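Local coordinates for putative peptide ABC-transport system periplasmic peptide-binding protein (PDB 4OEV) that binds nickel(II) outside the cytoplasm for an ABC-type importer, within a family generally associated with peptide uptake, at residues L61-F66 / A128-L133; I65-D70 / F79-V84; S109-N114 / K119-K124. One frame throughout, in Å; residues are numbered along the deposited sequence.

Contact 1 (L61-F66 / A128-L133); sequences LVYDIF and AFLDAL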
ATOM      1  N   LEU A  61     -12.024  17.096  18.127  1.00 49.65           N
ATOM      2  CA  LEU A  61     -12.360  17.906  16.953  1.00 53.25           C
ATOM      3  C   LEU A  61     -11.314  18.968  16.591  1.00 51.58           C
ATOM      4  O   LEU A  61     -11.309  19.456  15.449  1.00 50.88           O
ATOM      5  CB  LEU A  61     -13.724  18.612  17.133  1.00 54.48           C
ATOM      6  CG  LEU A  61     -14.966  17.733  17.199  1.00 54.36           C
ATOM      7  CD1 LEU A  61     -16.243  18.557  17.146  1.00 53.83           C
ATOM      8  CD2 LEU A  61     -14.920  16.717  16.081  1.00 52.56           C
ATOM      9  N   VAL A  62     -10.443  19.312  17.532  1.00 51.61           N
ATOM     10  CA  VAL A  62      -9.517  20.440  17.339  1.00 52.81           C
ATOM     11  C   VAL A  62      -8.044  20.088  17.561  1.00 52.57           C
ATOM     12  O   VAL A  62      -7.669  19.555  18.614  1.00 52.88           O
ATOM     13  CB  VAL A  62      -9.887  21.616  18.258  1.00 55.17           C
ATOM     14  CG1 VAL A  62      -8.821  22.682  18.208  1.00 56.52           C
ATOM     15  CG2 VAL A  62     -11.225  22.205  17.830  1.00 55.64           C
ATOM     16  N   TYR A  63      -7.226  20.415  16.564  1.00 52.20           N
ATOM     17  CA  TYR A  63      -5.782  20.100  16.571  1.00 51.91           C
ATOM     18  C   TYR A  63      -4.981  21.361  16.591  1.00 53.65           C
ATOM     19  O   TYR A  63      -4.997  22.112  15.615  1.00 53.86           O
ATOM     20  CB  TYR A  63      -5.367  19.293  15.326  1.00 49.94           C
ATOM     21  CG  TYR A  63      -5.815  17.852  15.336  1.00 53.05           C
ATOM     22  CD1 TYR A  63      -4.890  16.819  15.365  1.00 49.68           C
ATOM     23  CD2 TYR A  63      -7.158  17.524  15.331  1.00 47.61           C
ATOM     24  CE1 TYR A  63      -5.290  15.490  15.375  1.00 45.53           C
ATOM     25  CE2 TYR A  63      -7.569  16.217  15.363  1.00 47.04           C
ATOM     26  CZ  TYR A  63      -6.631  15.202  15.374  1.00 45.05           C
ATOM     27  OH  TYR A  63      -7.064  13.906  15.429  1.00 43.68           O
ATOM     28  N   ASP A  64      -4.225  21.563  17.669  1.00 54.95           N
ATOM     29  CA  ASP A  64      -3.290  22.673  17.721  1.00 56.65           C
ATOM     30  C   ASP A  64      -1.912  22.129  17.413  1.00 55.97           C
ATOM     31  O   ASP A  64      -1.410  21.291  18.164  1.00 55.64           O
ATOM     32  CB  ASP A  64      -3.286  23.356  19.091  1.00 58.79           C
ATOM     33  CG  ASP A  64      -4.490  24.268  19.302  1.00 66.41           C
ATOM     34  OD1 ASP A  64      -4.498  25.383  18.741  1.00 61.12           O
ATOM     35  OD2 ASP A  64      -5.402  23.868  20.054  1.00 66.59           O
ATOM     36  N   ILE A  65      -1.329  22.550  16.292  1.00 55.77           N
ATOM     37  CA  ILE A  65      -0.032  22.000  15.876  1.00 56.80           C
ATOM     38  C   ILE A  65       1.066  23.077  15.879  1.00 59.38           C
ATOM     39  O   ILE A  65       0.876  24.148  15.297  1.00 60.71           O
ATOM     40  CB  ILE A  65      -0.104  21.359  14.506  1.00 53.20           C
ATOM     41  CG1 ILE A  65      -1.194  20.296  14.507  1.00 51.81           C
ATOM     42  CG2 ILE A  65       1.253  20.753  14.130  1.00 53.70           C
ATOM     43  CD1 ILE A  65      -1.170  19.423  13.289  1.00 49.92           C
ATOM     44  N   PHE A  66       2.193  22.772  16.531  1.00 58.81           N
ATOM     45  CA  PHE A  66       3.336  23.697  16.681  1.00 62.04           C
ATOM     46  C   PHE A  66       4.552  23.232  15.849  1.00 63.66           C
ATOM     47  O   PHE A  66       5.029  22.091  15.977  1.00 63.16           O
ATOM     48  CB  PHE A  66       3.673  23.823  18.168  1.00 60.88           C
ATOM     49  CG  PHE A  66       2.492  24.250  19.001  1.00 61.69           C
ATOM     50  CD1 PHE A  66       2.151  25.592  19.121  1.00 63.57           C
ATOM     51  CD2 PHE A  66       1.715  23.309  19.646  1.00 60.66           C
ATOM     52  CE1 PHE A  66       1.034  25.976  19.862  1.00 64.38           C
ATOM     53  CE2 PHE A  66       0.615  23.664  20.376  1.00 61.43           C
ATOM     54  CZ  PHE A  66       0.265  25.013  20.498  1.00 65.33           C
ATOM     55  N   ALA A 128      -7.213   9.033  12.882  1.00 43.20           N
ATOM     56  CA  ALA A 128      -6.138   8.700  11.951  1.00 41.76           C
ATOM     57  C   ALA A 128      -5.387   9.942  11.455  1.00 42.77           C
ATOM     58  O   ALA A 128      -4.402   9.827  10.729  1.00 36.54           O
ATOM     59  CB  ALA A 128      -6.681   7.918  10.774  1.00 34.54           C
ATOM     60  N   PHE A 129      -5.831  11.136  11.862  1.00 38.31           N
ATOM     61  CA  PHE A 129      -5.303  12.362  11.288  1.00 39.20           C
ATOM     62  C   PHE A 129      -3.780  12.547  11.467  1.00 39.79           C
ATOM     63  O   PHE A 129      -3.113  13.070  10.575  1.00 39.90           O
ATOM     64  CB  PHE A 129      -6.014  13.600  11.934  1.00 40.81           C
ATOM     65  CG  PHE A 129      -5.793  14.884  11.204  1.00 41.74           C
ATOM     66  CD1 PHE A 129      -5.782  14.918   9.817  1.00 43.31           C
ATOM     67  CD2 PHE A 129      -5.682  16.117  11.922  1.00 43.62           C
ATOM     68  CE1 PHE A 129      -5.588  16.103   9.127  1.00 45.87           C
ATOM     69  CE2 PHE A 129      -5.502  17.303  11.244  1.00 50.84           C
ATOM     70  CZ  PHE A 129      -5.461  17.325   9.852  1.00 43.78           C
ATOM     71  N   LEU A 130      -3.255  12.206  12.643  1.00 40.37           N
ATOM     72  CA  LEU A 130      -1.823  12.388  12.894  1.00 41.09           C
ATOM     73  C   LEU A 130      -1.020  11.454  11.986  1.00 40.45           C
ATOM     74  O   LEU A 130       0.017  11.852  11.459  1.00 40.81           O
ATOM     75  CB  LEU A 130      -1.496  12.121  14.356  1.00 42.01           C
ATOM     76  CG  LEU A 130      -1.954  13.270  15.264  1.00 49.38           C
ATOM     77  CD1 LEU A 130      -1.786  12.875  16.724  1.00 51.95           C
ATOM     78  CD2 LEU A 130      -1.167  14.536  14.949  1.00 46.98           C
ATOM     79  N   ASP A 131      -1.512  10.227  11.792  1.00 38.32           N
ATOM     80  CA  ASP A 131      -0.853   9.317  10.845  1.00 38.05           C
ATOM     81  C   ASP A 131      -0.928   9.942   9.473  1.00 39.78           C
ATOM     82  O   ASP A 131       0.041   9.898   8.728  1.00 41.66           O
ATOM     83  CB  ASP A 131      -1.507   7.910  10.807  1.00 39.38           C
ATOM     84  CG  ASP A 131      -1.004   7.013  11.906  1.00 42.46           C
ATOM     85  OD1 ASP A 131      -0.347   7.551  12.853  1.00 46.15           O
ATOM     86  OD2 ASP A 131      -1.191   5.777  11.785  1.00 41.78           O
ATOM     87  N   ALA A 132      -2.081  10.533   9.156  1.00 39.98           N
ATOM     88  CA  ALA A 132      -2.314  11.134   7.837  1.00 38.31           C
ATOM     89  C   ALA A 132      -1.377  12.299   7.578  1.00 39.03           C
ATOM     90  O   ALA A 132      -1.008  12.565   6.425  1.00 38.68           O
ATOM     91  CB  ALA A 132      -3.769  11.593   7.709  1.00 36.60           C
ATOM     92  N   LEU A 133      -1.023  13.008   8.650  1.00 39.30           N
ATOM     93  CA  LEU A 133      -0.144  14.165   8.544  1.00 40.78           C
ATOM     94  C   LEU A 133       1.333  13.769   8.410  1.00 43.59           C
ATOM     95  O   LEU A 133       2.230  14.633   8.492  1.00 45.57           O
ATOM     96  CB  LEU A 133      -0.359  15.096   9.762  1.00 42.40           C
ATOM     97  CG  LEU A 133      -1.688  15.853   9.782  1.00 43.89           C
ATOM     98  CD1 LEU A 133      -1.992  16.471  11.117  1.00 45.60           C
ATOM     99  CD2 LEU A 133      -1.656  16.904   8.709  1.00 45.81           C
TER
HETATM  100  O   HOH W   1      -5.249  12.016  15.400  1.00 37.42           O

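Contact 2 (I65-D70 / F79-V84); sequences IFLRDD and FSADDV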
ATOM      1  N   ILE A  65      -1.329  22.550  16.292  1.00 55.77           N
ATOM      2  CA  ILE A  65      -0.032  22.000  15.876  1.00 56.80           C
ATOM      3  C   ILE A  65       1.066  23.077  15.879  1.00 59.38           C
ATOM      4  O   ILE A  65       0.876  24.148  15.297  1.00 60.71           O
ATOM      5  CB  ILE A  65      -0.104  21.359  14.506  1.00 53.20           C
ATOM      6  CG1 ILE A  65      -1.194  20.296  14.507  1.00 51.81           C
ATOM      7  CG2 ILE A  65       1.253  20.753  14.130  1.00 53.70           C
ATOM      8  CD1 ILE A  65      -1.170  19.423  13.289  1.00 49.92           C
ATOM      9  N   PHE A  66       2.193  22.772  16.531  1.00 58.81           N
ATOM     10  CA  PHE A  66       3.336  23.697  16.681  1.00 62.04           C
ATOM     11  C   PHE A  66       4.552  23.232  15.849  1.00 63.66           C
ATOM     12  O   PHE A  66       5.029  22.091  15.977  1.00 63.16           O
ATOM     13  CB  PHE A  66       3.673  23.823  18.168  1.00 60.88           C
ATOM     14  CG  PHE A  66       2.492  24.250  19.001  1.00 61.69           C
ATOM     15  CD1 PHE A  66       2.151  25.592  19.121  1.00 63.57           C
ATOM     16  CD2 PHE A  66       1.715  23.309  19.646  1.00 60.66           C
ATOM     17  CE1 PHE A  66       1.034  25.976  19.862  1.00 64.38           C
ATOM     18  CE2 PHE A  66       0.615  23.664  20.376  1.00 61.43           C
ATOM     19  CZ  PHE A  66       0.265  25.013  20.498  1.00 65.33           C
ATOM     20  N   LEU A  67       5.022  24.120  14.975  1.00 59.47           N
ATOM     21  CA  LEU A  67       5.983  23.760  13.929  1.00 58.76           C
ATOM     22  C   LEU A  67       7.435  24.104  14.247  1.00 65.18           C
ATOM     23  O   LEU A  67       7.674  25.016  15.038  1.00 62.29           O
ATOM     24  CB  LEU A  67       5.589  24.469  12.646  1.00 58.75           C
ATOM     25  CG  LEU A  67       4.094  24.291  12.345  1.00 57.54           C
ATOM     26  CD1 LEU A  67       3.737  25.091  11.140  1.00 58.98           C
ATOM     27  CD2 LEU A  67       3.841  22.770  12.096  1.00 55.11           C
ATOM     28  N   ARG A  68       8.387  23.431  13.581  1.00 59.50           N
ATOM     29  CA  ARG A  68       9.798  23.859  13.666  1.00 61.09           C
ATOM     30  C   ARG A  68       9.974  25.197  12.939  1.00 62.70           C
ATOM     31  O   ARG A  68       9.299  25.442  11.934  1.00 62.02           O
ATOM     32  CB  ARG A  68      10.738  22.800  13.078  1.00 59.90           C
ATOM     33  CG  ARG A  68      10.618  21.442  13.734  1.00 60.70           C
ATOM     34  CD  ARG A  68      11.654  20.403  13.175  1.00 57.43           C
ATOM     35  NE  ARG A  68      13.050  20.911  13.216  1.00 59.20           N
ATOM     36  CZ  ARG A  68      14.120  20.198  13.571  1.00 59.38           C
ATOM     37  NH1 ARG A  68      15.334  20.743  13.563  1.00 61.13           N
ATOM     38  NH2 ARG A  68      13.989  18.946  13.967  1.00 57.95           N
ATOM     39  N   ASP A  69      10.812  26.101  13.459  1.00 70.65           N
ATOM     40  CA  ASP A  69      11.009  27.348  12.722  1.00 70.92           C
ATOM     41  C   ASP A  69      12.292  27.301  11.902  1.00 67.02           C
ATOM     42  O   ASP A  69      12.574  28.202  11.115  1.00 68.26           O
ATOM     43  CB  ASP A  69      10.980  28.576  13.645  1.00 73.07           C
ATOM     44  CG  ASP A  69      11.951  28.490  14.812  1.00 73.31           C
ATOM     45  OD1 ASP A  69      12.828  27.609  14.849  1.00 69.66           O
ATOM     46  OD2 ASP A  69      11.842  29.364  15.698  1.00 74.90           O
ATOM     47  N   ASP A  70      13.004  26.186  11.999  1.00 65.92           N
ATOM     48  CA  ASP A  70      14.338  26.084  11.405  1.00 67.30           C
ATOM     49  C   ASP A  70      14.409  25.252  10.123  1.00 64.75           C
ATOM     50  O   ASP A  70      15.467  24.735   9.769  1.00 64.76           O
ATOM     51  CB  ASP A  70      15.314  25.502  12.435  1.00 67.10           C
ATOM     52  CG  ASP A  70      14.983  24.078  12.814  1.00 68.01           C
ATOM     53  OD1 ASP A  70      13.842  23.617  12.551  1.00 63.15           O
ATOM     54  OD2 ASP A  70      15.885  23.404  13.373  1.00 66.62           O
ATOM     55  N   PHE A  79      10.244  27.198   5.580  1.00 66.54           N
ATOM     56  CA  PHE A  79       9.001  26.461   5.735  1.00 66.25           C
ATOM     57  C   PHE A  79       8.215  27.143   6.840  1.00 61.62           C
ATOM     58  O   PHE A  79       8.783  27.403   7.904  1.00 62.80           O
ATOM     59  CB  PHE A  79       9.271  24.991   6.078  1.00 58.76           C
ATOM     60  CG  PHE A  79       8.072  24.267   6.607  1.00 57.05           C
ATOM     61  CD1 PHE A  79       7.057  23.853   5.747  1.00 55.50           C
ATOM     62  CD2 PHE A  79       7.961  23.983   7.955  1.00 57.07           C
ATOM     63  CE1 PHE A  79       5.955  23.200   6.220  1.00 54.05           C
ATOM     64  CE2 PHE A  79       6.870  23.305   8.433  1.00 55.61           C
ATOM     65  CZ  PHE A  79       5.852  22.912   7.553  1.00 54.08           C
ATOM     66  N   SER A  80       6.938  27.447   6.578  1.00 61.21           N
ATOM     67  CA  SER A  80       6.086  28.167   7.508  1.00 62.19           C
ATOM     68  C   SER A  80       4.686  27.580   7.661  1.00 60.53           C
ATOM     69  O   SER A  80       4.321  26.622   6.987  1.00 59.20           O
ATOM     70  CB  SER A  80       5.924  29.620   7.059  1.00 64.32           C
ATOM     71  OG  SER A  80       5.464  29.679   5.709  1.00 63.73           O
ATOM     72  N   ALA A  81       3.891  28.175   8.544  1.00 61.43           N
ATOM     73  CA  ALA A  81       2.484  27.794   8.647  1.00 60.21           C
ATOM     74  C   ALA A  81       1.775  27.971   7.322  1.00 62.82           C
ATOM     75  O   ALA A  81       0.829  27.206   7.030  1.00 57.92           O
ATOM     76  CB  ALA A  81       1.760  28.594   9.732  1.00 61.68           C
ATOM     77  N   ASP A  82       2.247  28.919   6.504  1.00 61.10           N
ATOM     78  CA  ASP A  82       1.668  29.151   5.162  1.00 60.81           C
ATOM     79  C   ASP A  82       1.538  27.849   4.350  1.00 58.38           C
ATOM     80  O   ASP A  82       0.540  27.609   3.688  1.00 57.42           O
ATOM     81  CB  ASP A  82       2.541  30.092   4.361  1.00 62.57           C
ATOM     82  CG  ASP A  82       2.303  31.554   4.703  1.00 68.58           C
ATOM     83  OD1 ASP A  82       1.600  31.833   5.704  1.00 68.93           O
ATOM     84  OD2 ASP A  82       2.898  32.400   4.004  1.00 67.27           O
ATOM     85  N   ASP A  83       2.604  27.068   4.373  1.00 57.61           N
ATOM     86  CA  ASP A  83       2.675  25.776   3.635  1.00 55.42           C
ATOM     87  C   ASP A  83       1.714  24.743   4.134  1.00 53.53           C
ATOM     88  O   ASP A  83       1.138  23.966   3.363  1.00 51.92           O
ATOM     89  CB  ASP A  83       4.092  25.236   3.737  1.00 55.32           C
ATOM     90  CG  ASP A  83       5.092  26.167   3.119  1.00 60.46           C
ATOM     91  OD1 ASP A  83       4.889  26.528   1.941  1.00 57.40           O
ATOM     92  OD2 ASP A  83       6.064  26.537   3.815  1.00 58.46           O
ATOM     93  N   VAL A  84       1.574  24.697   5.440  1.00 53.79           N
ATOM     94  CA  VAL A  84       0.762  23.709   6.072  1.00 52.22           C
ATOM     95  C   VAL A  84      -0.705  23.941   5.732  1.00 60.29           C
ATOM     96  O   VAL A  84      -1.437  23.007   5.427  1.00 50.19           O
ATOM     97  CB  VAL A  84       0.988  23.720   7.572  1.00 52.91           C
ATOM     98  CG1 VAL A  84       0.088  22.732   8.263  1.00 51.45           C
ATOM     99  CG2 VAL A  84       2.458  23.414   7.882  1.00 53.21           C
TER

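Contact 3 (S109-N114 / K119-K124); sequences SVEILN and KITLFK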
ATOM      1  N   SER A 109     -11.665  23.680   8.927  1.00 51.39           N
ATOM      2  CA  SER A 109     -10.901  24.915   8.830  1.00 54.54           C
ATOM      3  C   SER A 109      -9.469  24.722   9.317  1.00 55.00           C
ATOM      4  O   SER A 109      -9.217  23.908  10.230  1.00 52.38           O
ATOM      5  CB  SER A 109     -11.550  26.024   9.668  1.00 55.98           C
ATOM      6  OG  SER A 109     -11.546  25.626  11.033  1.00 55.44           O
ATOM      7  N   VAL A 110      -8.560  25.476   8.703  1.00 53.91           N
ATOM      8  CA  VAL A 110      -7.150  25.555   9.112  1.00 54.34           C
ATOM      9  C   VAL A 110      -6.809  27.017   9.437  1.00 58.31           C
ATOM     10  O   VAL A 110      -6.837  27.865   8.546  1.00 59.36           O
ATOM     11  CB  VAL A 110      -6.191  25.086   8.029  1.00 53.22           C
ATOM     12  CG1 VAL A 110      -4.759  25.151   8.521  1.00 53.78           C
ATOM     13  CG2 VAL A 110      -6.574  23.641   7.539  1.00 50.81           C
ATOM     14  N   GLU A 111      -6.533  27.299  10.706  1.00 57.93           N
ATOM     15  CA  GLU A 111      -6.251  28.695  11.160  1.00 60.44           C
ATOM     16  C   GLU A 111      -4.772  28.876  11.518  1.00 61.15           C
ATOM     17  O   GLU A 111      -4.297  28.214  12.436  1.00 65.37           O
ATOM     18  CB  GLU A 111      -7.047  29.055  12.403  1.00 61.68           C
ATOM     19  CG  GLU A 111      -8.564  29.053  12.364  1.00 73.75           C
ATOM     20  CD  GLU A 111      -9.117  29.129  13.780  1.00 75.10           C
ATOM     21  OE1 GLU A 111      -9.900  28.219  14.154  1.00 61.40           O
ATOM     22  OE2 GLU A 111      -8.716  30.082  14.524  1.00 75.72           O
ATOM     23  N   ILE A 112      -4.077  29.805  10.862  1.00 62.65           N
ATOM     24  CA  ILE A 112      -2.708  30.162  11.242  1.00 66.22           C
ATOM     25  C   ILE A 112      -2.786  31.168  12.403  1.00 68.02           C
ATOM     26  O   ILE A 112      -3.219  32.297  12.176  1.00 67.60           O
ATOM     27  CB  ILE A 112      -1.954  30.767  10.027  1.00 64.14           C
ATOM     28  CG1 ILE A 112      -1.848  29.713   8.913  1.00 61.87           C
ATOM     29  CG2 ILE A 112      -0.568  31.280  10.455  1.00 65.65           C
ATOM     30  CD1 ILE A 112      -1.497  30.249   7.513  1.00 62.29           C
ATOM     31  N   LEU A 113      -2.474  30.746  13.643  1.00 66.86           N
ATOM     32  CA  LEU A 113      -2.627  31.660  14.825  1.00 68.86           C
ATOM     33  C   LEU A 113      -1.308  32.373  15.160  1.00 70.41           C
ATOM     34  O   LEU A 113      -1.296  33.465  15.769  1.00 72.43           O
ATOM     35  CB  LEU A 113      -3.189  30.914  16.056  1.00 69.34           C
ATOM     36  CG  LEU A 113      -4.665  30.420  15.942  1.00 71.99           C
ATOM     37  CD1 LEU A 113      -5.109  29.428  17.036  1.00 69.51           C
ATOM     38  CD2 LEU A 113      -5.664  31.555  15.841  1.00 72.44           C
ATOM     39  N   ASN A 114      -0.194  31.742  14.798  1.00 69.10           N
ATOM     40  CA  ASN A 114       1.119  32.407  14.847  1.00 70.73           C
ATOM     41  C   ASN A 114       1.997  31.617  13.825  1.00 77.45           C
ATOM     42  O   ASN A 114       1.582  30.554  13.336  1.00 66.79           O
ATOM     43  CB  ASN A 114       1.694  32.511  16.297  1.00 74.34           C
ATOM     44  CG  ASN A 114       2.270  31.205  16.853  1.00 74.30           C
ATOM     45  OD1 ASN A 114       3.119  30.558  16.226  1.00 74.09           O
ATOM     46  ND2 ASN A 114       1.837  30.836  18.067  1.00 72.36           N
ATOM     47  N   LYS A 119      -4.178  25.901  13.824  1.00 58.07           N
ATOM     48  CA  LYS A 119      -5.283  25.357  14.569  1.00 57.61           C
ATOM     49  C   LYS A 119      -6.195  24.729  13.524  1.00 55.84           C
ATOM     50  O   LYS A 119      -6.847  25.446  12.764  1.00 56.47           O
ATOM     51  CB  LYS A 119      -5.998  26.457  15.355  1.00 59.73           C
ATOM     52  CG  LYS A 119      -7.102  26.004  16.286  1.00 65.90           C
ATOM     53  CD  LYS A 119      -7.790  27.248  16.878  1.00 72.86           C
ATOM     54  CE  LYS A 119      -8.442  26.954  18.205  1.00 76.14           C
ATOM     55  NZ  LYS A 119      -9.437  25.855  18.022  1.00 75.07           N
ATOM     56  N   ILE A 120      -6.249  23.403  13.519  1.00 57.34           N
ATOM     57  CA  ILE A 120      -7.041  22.663  12.544  1.00 52.16           C
ATOM     58  C   ILE A 120      -8.305  22.226  13.230  1.00 51.94           C
ATOM     59  O   ILE A 120      -8.264  21.621  14.296  1.00 51.89           O
ATOM     60  CB  ILE A 120      -6.271  21.428  12.003  1.00 50.20           C
ATOM     61  CG1 ILE A 120      -4.926  21.849  11.442  1.00 50.61           C
ATOM     62  CG2 ILE A 120      -7.118  20.669  10.941  1.00 48.44           C
ATOM     63  CD1 ILE A 120      -3.924  20.693  11.326  1.00 49.17           C
ATOM     64  N   THR A 121      -9.443  22.559  12.633  1.00 51.97           N
ATOM     65  CA  THR A 121     -10.709  22.121  13.175  1.00 51.77           C
ATOM     66  C   THR A 121     -11.407  21.158  12.194  1.00 51.60           C
ATOM     67  O   THR A 121     -11.450  21.363  10.972  1.00 49.32           O
ATOM     68  CB  THR A 121     -11.654  23.323  13.510  1.00 53.73           C
ATOM     69  OG1 THR A 121     -11.069  24.105  14.559  1.00 55.56           O
ATOM     70  CG2 THR A 121     -13.003  22.819  13.966  1.00 53.50           C
ATOM     71  N   LEU A 122     -11.952  20.107  12.767  1.00 48.89           N
ATOM     72  CA  LEU A 122     -12.548  19.029  11.968  1.00 47.03           C
ATOM     73  C   LEU A 122     -14.060  19.025  12.108  1.00 51.66           C
ATOM     74  O   LEU A 122     -14.588  19.464  13.120  1.00 48.69           O
ATOM     75  CB  LEU A 122     -12.005  17.690  12.396  1.00 45.63           C
ATOM     76  CG  LEU A 122     -10.516  17.360  12.382  1.00 46.69           C
ATOM     77  CD1 LEU A 122     -10.381  15.921  12.881  1.00 45.25           C
ATOM     78  CD2 LEU A 122      -9.997  17.533  10.969  1.00 46.54           C
ATOM     79  N   PHE A 123     -14.762  18.467  11.125  1.00 51.46           N
ATOM     80  CA  PHE A 123     -16.221  18.332  11.239  1.00 51.23           C
ATOM     81  C   PHE A 123     -16.604  17.272  12.288  1.00 51.04           C
ATOM     82  O   PHE A 123     -17.557  17.434  13.056  1.00 51.89           O
ATOM     83  CB  PHE A 123     -16.838  17.939   9.897  1.00 49.31           C
ATOM     84  CG  PHE A 123     -16.746  18.988   8.836  1.00 48.97           C
ATOM     85  CD1 PHE A 123     -17.553  20.108   8.876  1.00 50.00           C
ATOM     86  CD2 PHE A 123     -15.877  18.827   7.767  1.00 49.29           C
ATOM     87  CE1 PHE A 123     -17.481  21.055   7.886  1.00 50.51           C
ATOM     88  CE2 PHE A 123     -15.792  19.783   6.777  1.00 49.72           C
ATOM     89  CZ  PHE A 123     -16.598  20.894   6.838  1.00 49.02           C
ATOM     90  N   LYS A 124     -15.892  16.150  12.251  1.00 50.89           N
ATOM     91  CA  LYS A 124     -16.128  15.035  13.153  1.00 50.39           C
ATOM     92  C   LYS A 124     -14.759  14.432  13.490  1.00 47.20           C
ATOM     93  O   LYS A 124     -13.781  14.702  12.797  1.00 47.12           O
ATOM     94  CB  LYS A 124     -17.093  14.025  12.511  1.00 54.59           C
ATOM     95  CG  LYS A 124     -16.792  13.701  11.086  1.00 57.81           C
ATOM     96  CD  LYS A 124     -17.964  13.018  10.406  1.00 59.17           C
ATOM     97  CE  LYS A 124     -18.295  13.713   9.091  1.00 61.99           C
ATOM     98  NZ  LYS A 124     -18.821  12.752   8.048  1.00 60.29           N
TER
HETATM   99  O   HOH W   2      -9.675  25.652  13.046  1.00 36.53           O

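Contact 1 (L61-F66 / A128-L133)
Y63 and F129 meet in a T-shaped stack, the edge of the phenylalanine driven into the face of the tyrosine. Their planes stand at 89°, with the centroids 4.9 Å apart. It is CD2 of F129 that does the touching, sitting over the middle of the Y63 ring and coming within 3.5 Å of Y63 CE1. The F129 ring reaches this place because its CG lies anti to the backbone N (chi1 -166°), which swings it out from helix 129-132 toward strand 62-67. CD1 of L133, just past the helix end, lies over one face of F129 toward its rim, while the edge of the ring works on Y63. F104 and I120 also pack against F129.

The remaining contacts are aliphatic. L130 brings CG up to the rim of the tyrosine, 4.0 Å from Y63 CE1. I65, two residues along the strand from Y63, meets L133 tip to tip, I65 CD1 lying 3.8 Å from L133 CD1.

The polar end of Y63 is served by water. One molecule lies in the ring plane, 2.6 Å from Y63 OH, and also accepts a long, weak bond from L130 N at 3.4 Å, in the first turn of the helix.

No direct hydrogen bond joins the two segments. Between them the helix meets the antiparallel sheet through ring and hydrocarbon packing, and the phenol oxygen of the buried Y63 keeps a polar partner in the water.

Contact 2 (I65-D70 / F79-V84)
The first turn of helix 81-92 is laid against the end of strand 62-67 in the antiparallel sheet, and L67 is the strand residue that meets it. Its CD1 does nearly all the work. This methyl approaches V84 CG2 to 3.9 Å, tip to tip, and comes equally near the backbone of the helix, 3.9 Å from A81 CA. L67 can reach in this way because its CG is anti to the carbonyl carbon (chi1 -48°) and the chain then runs extended to CD1. The methyl of A81 stands a little further off, and V118 of the next strand touches both A81 and V84, filling in beneath the helix.

The helix start itself is a capping box, with S80 as N-cap. S80 N donates to D83 OD2 at 3.0 Å along a nearly straight line (171°), meeting the carboxylate on its anti side and somewhat out of its plane. On the other side of the cap, S80 OG accepts a weak bond from D82 N. D83 OD2 also takes the indole N-H of W73, and OD1 takes the backbone N of K140. With three N-H donors and a place in the first turn of the helix, the carboxylate of the buried D83 is probably ionised.

F79, just ahead of the cap, turns a ring edge toward the strand's exit, with CD2 4.4 Å from R68 O. Beyond that point R68 reaches forward to D70 in a salt bridge, a side-on grip by two nitrogens. R68 NE meets D70 OD1 at 2.9 Å and R68 NH1 meets D70 OD2 at 2.7 Å, both through syn lone pairs and close to the guanidinium plane, which holds the two groups nearly coplanar where the strand runs out into the loop.

Contact 3 (S109-N114 / K119-K124)
S109 and E111 pair with T121 and K119 across an antiparallel hairpin, and the tight part is its backbone. T121 N reaches S109 O at 2.8 Å, and K119 N reaches E111 O at 2.7 Å; each pair also has its return bond. Between them V110 and I120 form a non-hydrogen-bonded pair, their CG1 atoms 4.4 Å apart. Further along, L113 and N114 form a classic beta bulge opposite H117.

The face carrying S109, E111, K119 and T121 is tight at one end, where L113 CD1 presses to 3.5 Å from K119 CD, and looser where a water sits between S109, E111 and T121. E111 and K119 run side by side, but E111 OE1 stays 4.6 Å from K119 NZ, beyond a salt bridge. The water bridges this face instead, touching S109 OG, T121 OG1 (2.6 Å), E111 OE1 and K119 O; it has more acceptors near it than protons to give.

On the opposite face V110 and I120 lie under I88 of helix 81-92. Strand 107-114 is the sheet's outermost, while strand 117-122 is bordered on its other side by strand 62-67.

Strand 62-67 opens both contact 1 and contact 2, which share I65 and F66. The chain leaves it through a short loop, and contact 2 closes that loop by setting the start of helix 81-92 against the strand. Next come strands 107-114 and 117-122, whose tight turn contact 3 closes. Only then does helix 129-132 return to strand 62-67 and complete contact 1, a wide loop that encloses contact 3. The sheet joins all three: Y63 O bonds to I120 N and L61 O to L122 N, while I65 CD1 packs on I120 CD1. At the sheet's edge, A81 of contact 2 touches I112 of contact 3.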